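Local coordinates for protein aminopentol aminotransferase (Sphingopyxis macrogoltabida, PDB 6HBS) that uses pyridoxal 5'-phosphate to deaminate aminopentol, the hydrolysed form of fumonisin B1, passing the amino group preferably to pyruvate, at residues 71-76 and 301-306; 65-70 and 380-385; 79-84 and 291-296; 238-243 and 310-315. One frame throughout, in Å; residues are numbered along the deposited sequence.

Interaction 1: residues 71-76 and 301-306; sequences QSEIEA and TLRIIR
Glu73 and Arg303 meet across the gap between two helices, and the salt bridge between them is long and weak: Arg303 NH2 lies 3.3 Å from Glu73 OE1. Glu73 OE1 sits at the guanidinium edge, near its plane, though the carboxylate is turned 55° from it. Arg303 also pairs with Glu300 and Glu307 on its own helix, so three acids share this charge. The other oxygen of Glu73 is held more firmly, since Gln71 NE2 donates to Glu73 OE2 at 2.8 Å. The Gln71 chain bends at chi2 (-89°), turning CD back toward the helix start, where OE1 accepts from Ile74 N (3.1 Å), a capping bond from a residue at the N-cap position. Next to the polar groups, Ile304 CD1 comes tip to tip with the Gln71 amide and lies 4.0 Å from Ile74 CG1. Ile74 CD1 rests 3.5 Å from Thr301 OG1, a hydroxyl bonded to the carbonyl of Ala297 one turn back. With their directions 145° apart and axes 10.4 Å from each other, the first turn of helix 72-82 runs roughly antiparallel to the end of helix 292-307; Leu67 packs against Ile74 and Ile304, and helix 94-105 covers Leu302 and Ile305.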
loop_
_atom_site.group_PDB
_atom_site.type_symbol
_atom_site.label_atom_id
_atom_site.label_comp_id
_atom_site.label_asym_id
_atom_site.label_seq_id
_atom_site.Cartn_x
_atom_site.Cartn_y
_atom_site.Cartn_z
ATOM N N GLN A 71 -5.503 21.425 -2.071
ATOM C CA GLN A 71 -6.813 21.985 -2.217
ATOM C C GLN A 71 -7.412 22.219 -0.816
ATOM O O GLN A 71 -7.436 21.328 0.022
ATOM C CB GLN A 71 -7.693 21.066 -3.047
ATOM C CG GLN A 71 -8.872 21.775 -3.717
ATOM C CD GLN A 71 -10.111 21.809 -2.854
ATOM O OE1 GLN A 71 -10.138 21.293 -1.730
ATOM N NE2 GLN A 71 -11.157 22.441 -3.370
ATOM N N SER A 72 -7.904 23.436 -0.565
ATOM C CA SER A 72 -8.032 23.898 0.795
ATOM C C SER A 72 -9.167 23.175 1.539
ATOM O O SER A 72 -9.027 22.906 2.743
ATOM C CB SER A 72 -8.211 25.415 0.789
ATOM O OG SER A 72 -9.525 25.689 0.356
ATOM N N GLU A 73 -10.258 22.794 0.847
ATOM C CA GLU A 73 -11.342 22.083 1.469
ATOM C C GLU A 73 -10.930 20.641 1.866
ATOM O O GLU A 73 -11.287 20.135 2.935
ATOM C CB GLU A 73 -12.553 22.074 0.559
ATOM C CG GLU A 73 -13.060 23.467 0.174
ATOM C CD GLU A 73 -13.993 23.361 -1.022
ATOM O OE1 GLU A 73 -15.200 23.308 -0.806
ATOM O OE2 GLU A 73 -13.502 23.241 -2.160
ATOM N N ILE A 74 -10.167 19.967 1.021
ATOM C CA ILE A 74 -9.748 18.613 1.346
ATOM C C ILE A 74 -8.711 18.667 2.484
ATOM O O ILE A 74 -8.789 17.816 3.401
ATOM C CB ILE A 74 -9.251 17.893 0.079
ATOM C CG1 ILE A 74 -10.420 17.731 -0.904
ATOM C CG2 ILE A 74 -8.578 16.556 0.421
ATOM C CD1 ILE A 74 -10.008 17.712 -2.339
ATOM N N GLU A 75 -7.803 19.661 2.463
ATOM C CA GLU A 75 -6.810 19.783 3.491
ATOM C C GLU A 75 -7.492 20.122 4.819
ATOM O O GLU A 75 -7.021 19.596 5.846
ATOM C CB GLU A 75 -5.742 20.829 3.170
ATOM C CG GLU A 75 -4.878 20.452 1.986
ATOM C CD GLU A 75 -4.304 19.035 2.023
ATOM O OE1 GLU A 75 -3.986 18.570 3.128
ATOM O OE2 GLU A 75 -4.207 18.398 0.951
ATOM N N ALA A 76 -8.593 20.905 4.776
ATOM C CA ALA A 76 -9.437 21.187 5.979
ATOM C C ALA A 76 -10.084 19.906 6.539
ATOM O O ALA A 76 -10.099 19.703 7.753
ATOM C CB ALA A 76 -10.482 22.240 5.685
ATOM N N THR A 301 -13.248 14.741 -0.998
ATOM C CA THR A 301 -13.017 14.628 -2.440
ATOM C C THR A 301 -14.270 14.085 -3.141
ATOM O O THR A 301 -14.725 14.679 -4.115
ATOM C CB THR A 301 -11.797 13.751 -2.725
ATOM O OG1 THR A 301 -10.655 14.288 -2.060
ATOM C CG2 THR A 301 -11.538 13.634 -4.206
ATOM N N LEU A 302 -14.852 12.984 -2.642
ATOM C CA LEU A 302 -16.051 12.445 -3.253
ATOM C C LEU A 302 -17.207 13.470 -3.197
ATOM O O LEU A 302 -18.002 13.522 -4.144
ATOM C CB LEU A 302 -16.480 11.137 -2.596
ATOM C CG LEU A 302 -15.557 9.928 -2.772
ATOM C CD1 LEU A 302 -16.073 8.746 -1.960
ATOM C CD2 LEU A 302 -15.372 9.549 -4.242
ATOM N N ARG A 303 -17.315 14.264 -2.116
ATOM C CA ARG A 303 -18.382 15.281 -2.026
ATOM C C ARG A 303 -18.195 16.318 -3.152
ATOM O O ARG A 303 -19.135 16.714 -3.835
ATOM C CB ARG A 303 -18.430 15.948 -0.637
ATOM C CG ARG A 303 -19.546 16.985 -0.476
ATOM C CD ARG A 303 -19.341 18.022 0.617
ATOM N NE ARG A 303 -18.131 18.844 0.490
ATOM C CZ ARG A 303 -17.986 19.863 -0.339
ATOM N NH1 ARG A 303 -18.956 20.184 -1.175
ATOM N NH2 ARG A 303 -16.864 20.552 -0.346
ATOM N N ILE A 304 -16.971 16.791 -3.319
ATOM C CA ILE A 304 -16.657 17.739 -4.338
ATOM C C ILE A 304 -16.964 17.162 -5.732
ATOM O O ILE A 304 -17.470 17.890 -6.599
ATOM C CB ILE A 304 -15.217 18.216 -4.187
ATOM C CG1 ILE A 304 -15.065 19.035 -2.899
ATOM C CG2 ILE A 304 -14.756 18.990 -5.409
ATOM C CD1 ILE A 304 -13.681 19.420 -2.589
ATOM N N ILE A 305 -16.706 15.864 -5.935
ATOM C CA ILE A 305 -16.964 15.209 -7.212
ATOM C C ILE A 305 -18.471 15.245 -7.482
ATOM O O ILE A 305 -18.886 15.520 -8.596
ATOM C CB ILE A 305 -16.385 13.775 -7.239
ATOM C CG1 ILE A 305 -14.854 13.779 -7.342
ATOM C CG2 ILE A 305 -17.045 12.909 -8.294
ATOM C CD1 ILE A 305 -14.214 12.399 -7.135
ATOM N N ARG A 306 -19.283 14.967 -6.457
ATOM C CA ARG A 306 -20.703 14.957 -6.619
ATOM C C ARG A 306 -21.245 16.381 -6.803
ATOM O O ARG A 306 -22.193 16.515 -7.512
ATOM C CB ARG A 306 -21.464 14.362 -5.427
ATOM C CG ARG A 306 -21.151 12.918 -5.084
ATOM C CD ARG A 306 -22.140 12.338 -4.087
ATOM N NE ARG A 306 -22.030 13.011 -2.803
ATOM C CZ ARG A 306 -21.074 12.786 -1.904
ATOM N NH1 ARG A 306 -21.043 13.492 -0.789
ATOM N NH2 ARG A 306 -20.196 11.820 -2.091
#

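Interaction 2: residues 65-70 and 380-385; sequences NLLGYR and LSAAHT
Leu66 O accepts from Ala382 N at 2.9 Å with an N-H...O angle of 166°, the donor tilted 21° from the carbonyl plane. This one hydrogen bond joins the loop between strand 54-57 and helix 72-82 to the loop between strand 370-371 and helix 386-405. Ser381 CA approaches Leu66 O at 3.4 Å as a CA-H...O contact, and Ser381 CB packs on the carbonyl oxygen of Asn65. Leu67 CD2 meets the methyl of Ala382, 4.0 Å away. Gly68 CA lies 3.6 Å from Ala383 CB; a CB on Gly68 would collide with that methyl, and the backbone angles there already call for glycine.

Behind this first shell, a type I turn runs from Ser381 to His384, and Ser381 OG, set between its backbone N and carbonyl carbon (chi1 86°), accepts from Ala383 N at 3.0 Å to close an ST turn. That hydroxyl also shares a hydrogen bond of 2.8 Å with His384 ND1. On the other loop, Asn262 takes up the backbone of Leu67 and Gly68, while Asn65 ND2 lies over one face of the Tyr69 ring, toward its rim, and bonds to the carbonyl of Gly44.

The chemistry is mostly that of backbone against small side chains: one nearly straight bond fixes Leu66 against Ala382, methyls and a glycine permit the close approach, and the buried serine hydroxyl is satisfied within its own turn.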
loop_
_atom_site.group_PDB
_atom_site.type_symbol
_atom_site.label_atom_id
_atom_site.label_comp_id
_atom_site.label_asym_id
_atom_site.label_seq_id
_atom_site.Cartn_x
_atom_site.Cartn_y
_atom_site.Cartn_z
ATOM N N ASN A 65 -3.546 14.034 -8.446
ATOM C CA ASN A 65 -3.947 15.432 -8.318
ATOM C C ASN A 65 -5.150 15.704 -9.237
ATOM O O ASN A 65 -4.983 16.164 -10.367
ATOM C CB ASN A 65 -2.796 16.399 -8.590
ATOM C CG ASN A 65 -3.239 17.841 -8.409
ATOM O OD1 ASN A 65 -4.090 18.112 -7.546
ATOM N ND2 ASN A 65 -2.664 18.742 -9.196
ATOM N N LEU A 66 -6.354 15.475 -8.709
ATOM C CA LEU A 66 -7.606 15.683 -9.455
ATOM C C LEU A 66 -8.057 17.138 -9.312
ATOM O O LEU A 66 -8.578 17.705 -10.263
ATOM C CB LEU A 66 -8.691 14.746 -8.925
ATOM C CG LEU A 66 -10.048 14.792 -9.642
ATOM C CD1 LEU A 66 -9.962 14.228 -11.068
ATOM C CD2 LEU A 66 -11.090 14.027 -8.866
ATOM N N LEU A 67 -7.912 17.716 -8.113
ATOM C CA LEU A 67 -8.619 18.975 -7.786
ATOM C C LEU A 67 -7.645 20.109 -7.474
ATOM O O LEU A 67 -8.084 21.238 -7.164
ATOM C CB LEU A 67 -9.541 18.704 -6.593
ATOM C CG LEU A 67 -10.669 17.715 -6.866
ATOM C CD1 LEU A 67 -11.505 17.457 -5.620
ATOM C CD2 LEU A 67 -11.557 18.206 -8.003
ATOM N N GLY A 68 -6.338 19.831 -7.560
ATOM C CA GLY A 68 -5.310 20.792 -7.200
ATOM C C GLY A 68 -4.537 20.418 -5.957
ATOM O O GLY A 68 -5.102 19.955 -4.938
ATOM N N TYR A 69 -3.225 20.598 -6.041
ATOM C CA TYR A 69 -2.381 20.320 -4.912
ATOM C C TYR A 69 -2.723 21.245 -3.746
ATOM O O TYR A 69 -2.775 22.473 -3.925
ATOM C CB TYR A 69 -0.922 20.518 -5.285
ATOM C CG TYR A 69 -0.333 19.555 -6.284
ATOM C CD1 TYR A 69 -0.074 18.230 -5.962
ATOM C CD2 TYR A 69 0.042 19.993 -7.547
ATOM C CE1 TYR A 69 0.569 17.382 -6.856
ATOM C CE2 TYR A 69 0.677 19.160 -8.446
ATOM C CZ TYR A 69 0.952 17.843 -8.100
ATOM O OH TYR A 69 1.591 17.030 -9.002
ATOM N N ARG A 70 -2.922 20.638 -2.563
ATOM C CA ARG A 70 -3.208 21.337 -1.298
ATOM C C ARG A 70 -4.539 22.066 -1.410
ATOM O O ARG A 70 -4.685 23.171 -0.884
ATOM C CB ARG A 70 -2.094 22.310 -0.890
ATOM C CG ARG A 70 -0.769 21.641 -0.559
ATOM C CD ARG A 70 0.320 22.646 -0.243
ATOM N NE ARG A 70 -0.099 23.474 0.884
ATOM C CZ ARG A 70 0.095 24.785 1.008
ATOM N NH1 ARG A 70 0.770 25.462 0.097
ATOM N NH2 ARG A 70 -0.360 25.411 2.077
ATOM N N LEU A 380 -5.375 16.119 -16.802
ATOM C CA LEU A 380 -5.832 17.448 -16.405
ATOM C C LEU A 380 -6.412 17.381 -14.990
ATOM O O LEU A 380 -7.057 16.408 -14.610
ATOM C CB LEU A 380 -6.880 17.976 -17.391
ATOM C CG LEU A 380 -6.337 18.806 -18.552
ATOM C CD1 LEU A 380 -5.757 20.121 -18.084
ATOM C CD2 LEU A 380 -5.320 18.024 -19.368
ATOM N N SER A 381 -6.213 18.481 -14.249
ATOM C CA SER A 381 -6.822 18.737 -12.947
ATOM C C SER A 381 -7.861 19.860 -13.085
ATOM O O SER A 381 -7.751 20.735 -13.981
ATOM C CB SER A 381 -5.759 19.107 -11.923
ATOM O OG SER A 381 -5.452 20.508 -11.942
ATOM N N ALA A 382 -8.819 19.896 -12.157
ATOM C CA ALA A 382 -9.758 21.021 -12.053
ATOM C C ALA A 382 -9.047 22.315 -11.619
ATOM O O ALA A 382 -9.693 23.378 -11.676
ATOM C CB ALA A 382 -10.889 20.694 -11.101
ATOM N N ALA A 383 -7.766 22.267 -11.207
ATOM C CA ALA A 383 -7.034 23.465 -10.834
ATOM C C ALA A 383 -6.293 24.092 -12.017
ATOM O O ALA A 383 -5.773 25.182 -11.858
ATOM C CB ALA A 383 -6.056 23.174 -9.730
ATOM N N HIS A 384 -6.221 23.413 -13.175
ATOM C CA HIS A 384 -5.689 24.027 -14.392
ATOM C C HIS A 384 -6.647 25.147 -14.850
ATOM O O HIS A 384 -7.788 24.892 -15.087
ATOM C CB HIS A 384 -5.477 23.008 -15.513
ATOM C CG HIS A 384 -4.304 22.095 -15.333
ATOM N ND1 HIS A 384 -4.318 21.027 -14.448
ATOM C CD2 HIS A 384 -3.079 22.104 -15.874
ATOM C CE1 HIS A 384 -3.169 20.394 -14.505
ATOM N NE2 HIS A 384 -2.383 21.027 -15.381
ATOM N N THR A 385 -6.134 26.376 -14.960
ATOM C CA THR A 385 -6.952 27.561 -15.337
ATOM C C THR A 385 -6.784 27.884 -16.828
ATOM O O THR A 385 -5.890 27.371 -17.534
ATOM C CB THR A 385 -6.538 28.778 -14.511
ATOM O OG1 THR A 385 -5.185 29.119 -14.847
ATOM C CG2 THR A 385 -6.658 28.527 -13.021
#

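Interaction 3: residues 79-84 and 291-296; sequences DAQRLL and SAVPMA
Gln81 and Val293 mark the closest backbone approach here, their CA atoms 5.6 Å apart, where the last part of helix 72-82 meets the first turn of helix 292-307. No hydrogen bond joins the two segments, so the contact is made by van der Waals packing, most of it on one glutamine. The CB of Gln81 touches the CB of Ala296 at 3.4 Å. From there Gln81 CG stands anti to the backbone N (chi1 -176°), close to Val293 CA at 3.9 Å, and the chain bends at chi2, 61°. The amide nitrogen Gln81 NE2 lies 3.5 Å from Ala292 CB. It also donates to the carbonyl of Gly85, just past the segment. An alanine in place of Gln81 would probably leave that carbonyl without its donor and open a gap beside Ala292.

Next to it, Val293 CG2 packs against Arg82 CA at 3.8 Å and, slightly farther off, against Arg82 CB. The arginine's far end turns back to its own helix, where Arg82 NH1 forms a salt bridge with Asp79 OD1 (3.0 Å, N-H...O angle 154°); OD1 offers its anti lone pair and lies close to the guanidinium plane. Arg82 NE also lies close to Arg82 NH2 of the second subunit, a meeting of like charges that the bond to Asp79 probably helps to offset.

Helix 94-105 packs alongside through Ile94, which touches both Gln81 and Ala296, while Asp86 accepts from Val293 N at the start of helix 292-307. Arg82 meets Glu75 of the second subunit, placing the end of helix 72-82 at the dimer interface.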
loop_
_atom_site.group_PDB
_atom_site.type_symbol
_atom_site.label_atom_id
_atom_site.label_comp_id
_atom_site.label_asym_id
_atom_site.label_seq_id
_atom_site.Cartn_x
_atom_site.Cartn_y
_atom_site.Cartn_z
ATOM N N ASP A 79 -7.332 17.802 8.119
ATOM C CA ASP A 79 -6.953 18.441 9.391
ATOM C C ASP A 79 -7.928 18.049 10.505
ATOM O O ASP A 79 -7.496 17.705 11.592
ATOM C CB ASP A 79 -6.989 19.965 9.292
ATOM C CG ASP A 79 -5.947 20.639 8.435
ATOM O OD1 ASP A 79 -4.887 20.028 8.165
ATOM O OD2 ASP A 79 -6.177 21.829 8.124
ATOM N N ALA A 80 -9.229 18.155 10.241
ATOM C CA ALA A 80 -10.242 17.850 11.245
ATOM C C ALA A 80 -10.124 16.388 11.719
ATOM O O ALA A 80 -10.292 16.095 12.909
ATOM C CB ALA A 80 -11.624 18.148 10.719
ATOM N N GLN A 81 -9.883 15.460 10.788
ATOM C CA GLN A 81 -9.742 14.059 11.170
ATOM C C GLN A 81 -8.401 13.831 11.885
ATOM O O GLN A 81 -8.337 13.056 12.811
ATOM C CB GLN A 81 -9.894 13.131 9.956
ATOM C CG GLN A 81 -9.848 11.652 10.316
ATOM C CD GLN A 81 -10.985 11.303 11.256
ATOM O OE1 GLN A 81 -12.104 11.780 11.095
ATOM N NE2 GLN A 81 -10.691 10.477 12.247
ATOM N N ARG A 82 -7.343 14.521 11.485
ATOM C CA ARG A 82 -6.056 14.348 12.132
ATOM C C ARG A 82 -6.125 14.695 13.639
ATOM O O ARG A 82 -5.403 14.082 14.452
ATOM C CB ARG A 82 -4.998 15.166 11.397
ATOM C CG ARG A 82 -3.567 14.714 11.656
ATOM C CD ARG A 82 -2.586 15.467 10.761
ATOM N NE ARG A 82 -2.931 15.357 9.348
ATOM C CZ ARG A 82 -3.354 16.352 8.571
ATOM N NH1 ARG A 82 -3.590 17.535 9.102
ATOM N NH2 ARG A 82 -3.538 16.157 7.272
ATOM N N LEU A 83 -7.001 15.633 14.012
ATOM C CA LEU A 83 -7.181 15.995 15.428
ATOM C C LEU A 83 -7.841 14.845 16.199
ATOM O O LEU A 83 -7.769 14.833 17.440
ATOM C CB LEU A 83 -8.048 17.252 15.565
ATOM C CG LEU A 83 -7.414 18.552 15.091
ATOM C CD1 LEU A 83 -8.376 19.707 15.255
ATOM C CD2 LEU A 83 -6.116 18.823 15.819
ATOM N N LEU A 84 -8.587 13.980 15.501
ATOM C CA LEU A 84 -9.304 12.900 16.111
ATOM C C LEU A 84 -8.396 11.669 16.194
ATOM O O LEU A 84 -8.028 11.275 17.295
ATOM C CB LEU A 84 -10.600 12.611 15.358
ATOM C CG LEU A 84 -11.577 13.777 15.354
ATOM C CD1 LEU A 84 -12.748 13.505 14.412
ATOM C CD2 LEU A 84 -12.069 14.051 16.770
ATOM N N SER A 291 -6.753 3.290 8.165
ATOM C CA SER A 291 -6.391 4.626 8.620
ATOM C C SER A 291 -7.457 5.658 8.200
ATOM O O SER A 291 -7.883 5.705 7.040
ATOM C CB SER A 291 -5.033 5.010 8.113
ATOM O OG SER A 291 -4.066 4.071 8.537
ATOM N N ALA A 292 -7.848 6.517 9.164
ATOM C CA ALA A 292 -8.960 7.428 9.033
ATOM C C ALA A 292 -8.630 8.682 8.211
ATOM O O ALA A 292 -9.520 9.186 7.542
ATOM C CB ALA A 292 -9.444 7.830 10.408
ATOM N N VAL A 293 -7.419 9.232 8.283
ATOM C CA VAL A 293 -7.165 10.537 7.645
ATOM C C VAL A 293 -7.357 10.424 6.121
ATOM O O VAL A 293 -8.019 11.260 5.519
ATOM C CB VAL A 293 -5.817 11.151 8.055
ATOM C CG1 VAL A 293 -5.421 12.378 7.211
ATOM C CG2 VAL A 293 -5.846 11.558 9.536
ATOM N N PRO A 294 -6.804 9.409 5.432
ATOM C CA PRO A 294 -7.064 9.244 4.001
ATOM C C PRO A 294 -8.555 9.050 3.720
ATOM O O PRO A 294 -9.026 9.508 2.696
ATOM C CB PRO A 294 -6.196 8.046 3.604
ATOM C CG PRO A 294 -5.089 8.076 4.632
ATOM C CD PRO A 294 -5.784 8.471 5.919
ATOM N N MET A 295 -9.296 8.424 4.650
ATOM C CA MET A 295 -10.703 8.238 4.472
ATOM C C MET A 295 -11.461 9.574 4.569
ATOM O O MET A 295 -12.452 9.794 3.817
ATOM C CB MET A 295 -11.262 7.236 5.474
ATOM C CG MET A 295 -10.744 5.827 5.229
ATOM S SD MET A 295 -11.602 4.674 6.280
ATOM C CE MET A 295 -10.534 3.261 6.049
ATOM N N ALA A 296 -11.038 10.445 5.482
ATOM C CA ALA A 296 -11.638 11.783 5.624
ATOM C C ALA A 296 -11.402 12.608 4.350
ATOM O O ALA A 296 -12.316 13.318 3.847
ATOM C CB ALA A 296 -11.074 12.475 6.861
#

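Interaction 4: residues 238-243 and 310-315; sequences VARDCS and YLETLI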
loop_
_atom_site.group_PDB
_atom_site.type_symbol
_atom_site.label_atom_id
_atom_site.label_comp_id
_atom_site.label_asym_id
_atom_site.label_seq_id
_atom_site.Cartn_x
_atom_site.Cartn_y
_atom_site.Cartn_z
ATOM N N VAL A 238 -13.378 10.357 -16.291
ATOM C CA VAL A 238 -14.283 9.996 -17.391
ATOM C C VAL A 238 -15.726 10.343 -16.991
ATOM O O VAL A 238 -16.487 10.868 -17.788
ATOM C CB VAL A 238 -14.121 8.515 -17.796
ATOM C CG1 VAL A 238 -15.190 8.075 -18.790
ATOM C CG2 VAL A 238 -12.738 8.245 -18.350
ATOM N N ALA A 239 -16.102 10.049 -15.750
ATOM C CA ALA A 239 -17.444 10.215 -15.268
ATOM C C ALA A 239 -17.420 10.278 -13.735
ATOM O O ALA A 239 -16.347 10.062 -13.144
ATOM C CB ALA A 239 -18.293 9.056 -15.760
ATOM N N ARG A 240 -18.594 10.535 -13.127
ATOM C CA ARG A 240 -18.777 10.570 -11.656
ATOM C C ARG A 240 -19.153 9.164 -11.140
ATOM O O ARG A 240 -19.525 8.953 -9.974
ATOM C CB ARG A 240 -19.823 11.631 -11.283
ATOM C CG ARG A 240 -19.345 13.062 -11.501
ATOM C CD ARG A 240 -20.412 14.114 -11.247
ATOM N NE ARG A 240 -19.878 15.478 -11.244
ATOM C CZ ARG A 240 -19.685 16.224 -12.338
ATOM N NH1 ARG A 240 -20.013 15.733 -13.521
ATOM N NH2 ARG A 240 -19.098 17.406 -12.253
ATOM N N ASP A 241 -19.006 8.179 -12.019
ATOM C CA ASP A 241 -19.273 6.782 -11.787
ATOM C C ASP A 241 -18.204 6.009 -12.579
ATOM O O ASP A 241 -17.277 6.611 -13.147
ATOM C CB ASP A 241 -20.744 6.509 -12.139
ATOM C CG ASP A 241 -21.351 5.214 -11.622
ATOM O OD1 ASP A 241 -20.611 4.274 -11.278
ATOM O OD2 ASP A 241 -22.576 5.158 -11.541
ATOM N N CYS A 242 -18.303 4.683 -12.570
ATOM C CA CYS A 242 -17.426 3.830 -13.311
ATOM C C CYS A 242 -17.337 4.368 -14.747
ATOM O O CYS A 242 -18.349 4.786 -15.310
ATOM C CB CYS A 242 -17.952 2.407 -13.301
ATOM S SG CYS A 242 -16.919 1.224 -14.215
ATOM N N SER A 243 -16.132 4.351 -15.314
ATOM C CA SER A 243 -15.857 4.965 -16.587
ATOM C C SER A 243 -16.598 4.272 -17.748
ATOM O O SER A 243 -16.539 4.799 -18.835
ATOM C CB SER A 243 -14.387 4.965 -16.842
ATOM O OG SER A 243 -13.690 5.694 -15.833
ATOM N N TYR A 310 -16.318 19.993 -11.369
ATOM C CA TYR A 310 -14.882 19.770 -11.472
ATOM C C TYR A 310 -14.585 19.084 -12.826
ATOM O O TYR A 310 -13.566 19.368 -13.473
ATOM C CB TYR A 310 -14.360 18.938 -10.292
ATOM C CG TYR A 310 -14.580 17.467 -10.502
ATOM C CD1 TYR A 310 -15.812 16.900 -10.255
ATOM C CD2 TYR A 310 -13.614 16.685 -11.099
ATOM C CE1 TYR A 310 -16.066 15.581 -10.549
ATOM C CE2 TYR A 310 -13.839 15.351 -11.384
ATOM C CZ TYR A 310 -15.079 14.812 -11.130
ATOM O OH TYR A 310 -15.337 13.524 -11.411
ATOM N N LEU A 311 -15.455 18.152 -13.214
ATOM C CA LEU A 311 -15.194 17.262 -14.371
ATOM C C LEU A 311 -15.278 18.091 -15.661
ATOM O O LEU A 311 -14.395 18.022 -16.507
ATOM C CB LEU A 311 -16.207 16.111 -14.367
ATOM C CG LEU A 311 -16.087 15.106 -15.516
ATOM C CD1 LEU A 311 -14.702 14.468 -15.572
ATOM C CD2 LEU A 311 -17.155 14.036 -15.402
ATOM N N GLU A 312 -16.334 18.909 -15.758
ATOM C CA GLU A 312 -16.559 19.759 -16.939
ATOM C C GLU A 312 -15.407 20.757 -17.054
ATOM O O GLU A 312 -14.859 20.965 -18.150
ATOM C CB GLU A 312 -17.922 20.434 -16.825
ATOM C CG GLU A 312 -19.063 19.450 -16.859
ATOM C CD GLU A 312 -19.303 18.690 -15.564
ATOM O OE1 GLU A 312 -18.832 19.111 -14.504
ATOM O OE2 GLU A 312 -19.908 17.649 -15.651
ATOM N N THR A 313 -14.952 21.277 -15.901
ATOM C CA THR A 313 -13.842 22.211 -15.894
ATOM C C THR A 313 -12.582 21.559 -16.491
ATOM O O THR A 313 -11.910 22.130 -17.385
ATOM C CB THR A 313 -13.609 22.756 -14.479
ATOM O OG1 THR A 313 -14.822 23.403 -14.086
ATOM C CG2 THR A 313 -12.447 23.708 -14.391
ATOM N N LEU A 314 -12.195 20.380 -15.981
ATOM C CA LEU A 314 -10.878 19.800 -16.405
ATOM C C LEU A 314 -10.975 19.274 -17.855
ATOM O O LEU A 314 -10.015 19.321 -18.567
ATOM C CB LEU A 314 -10.369 18.740 -15.418
ATOM C CG LEU A 314 -11.173 17.465 -15.213
ATOM C CD1 LEU A 314 -10.775 16.399 -16.227
ATOM C CD2 LEU A 314 -10.947 16.959 -13.781
ATOM N N ILE A 315 -12.163 18.883 -18.290
ATOM C CA ILE A 315 -12.394 18.492 -19.698
ATOM C C ILE A 315 -12.239 19.728 -20.619
ATOM O O ILE A 315 -11.521 19.694 -21.637
ATOM C CB ILE A 315 -13.754 17.792 -19.852
ATOM C CG1 ILE A 315 -13.725 16.397 -19.227
ATOM C CG2 ILE A 315 -14.173 17.706 -21.323
ATOM C CD1 ILE A 315 -15.041 15.692 -19.276
#
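Arg240 grips Glu312 end-on with a pair of hydrogen bonds, one from each terminal nitrogen to a separate carboxylate oxygen. Arg240 NH2 reaches Glu312 OE1 at 2.8 Å (N-H...O angle 173°), and Arg240 NH1 reaches Glu312 OE2 at 2.9 Å (N-H...O angle 164°). Both oxygens use their syn lone pairs and the two groups are nearly coplanar, the flat geometry of a bidentate salt bridge. Two further donors have partners: the chain is extended from CG to NE (chi3 170°), which carries NE to the carbonyl of Ile305, and NH2 has a second acceptor in the carbonyl of Thr308. The guanidinium is thus probably fixed in rotation. Leu311 CB lies over one face, 3.8 Å from Arg240 NH2, while the Tyr310 ring comes obliquely, its CE1 3.9 Å from Arg240 NE. The Tyr310 hydroxyl bonds to the carbonyl of Phe236. Along the loop, Leu311 CD2 packs on Ala239 CA at 3.8 Å. A leucine in place of Arg240 would probably leave Glu312 without its charge partner and the carbonyls of Ile305 and Thr308 without these donors. The contact brings the loop between strands 226-230 and 253-256 against the first turn of helix 310-332, while Arg240 also reaches the end of helix 292-307.

Overall arrangement
From the N terminus, the loop 65-70 comes first and is met last, by 380-385, so interaction 2 closes the widest loop and encloses the other three. Helix 72-82 follows directly and pairs with helix 292-307 twice: interaction 3 lies within the span of interaction 1, their centres about 13 Å apart. Interaction 4 closes a shorter loop, from 238-243 to 310-315, and crosses both of these because its segments alternate with theirs. Interactions 1, 2 and 4 touch one another: Leu66 packs on Ile305, and Leu380 and Ser381 lie against Leu314. Together they tie helices 72-82, 292-307 and 310-332 to loops of the class-III aminotransferase fold, and interactions 1, 2 and 3 each reach the second subunit.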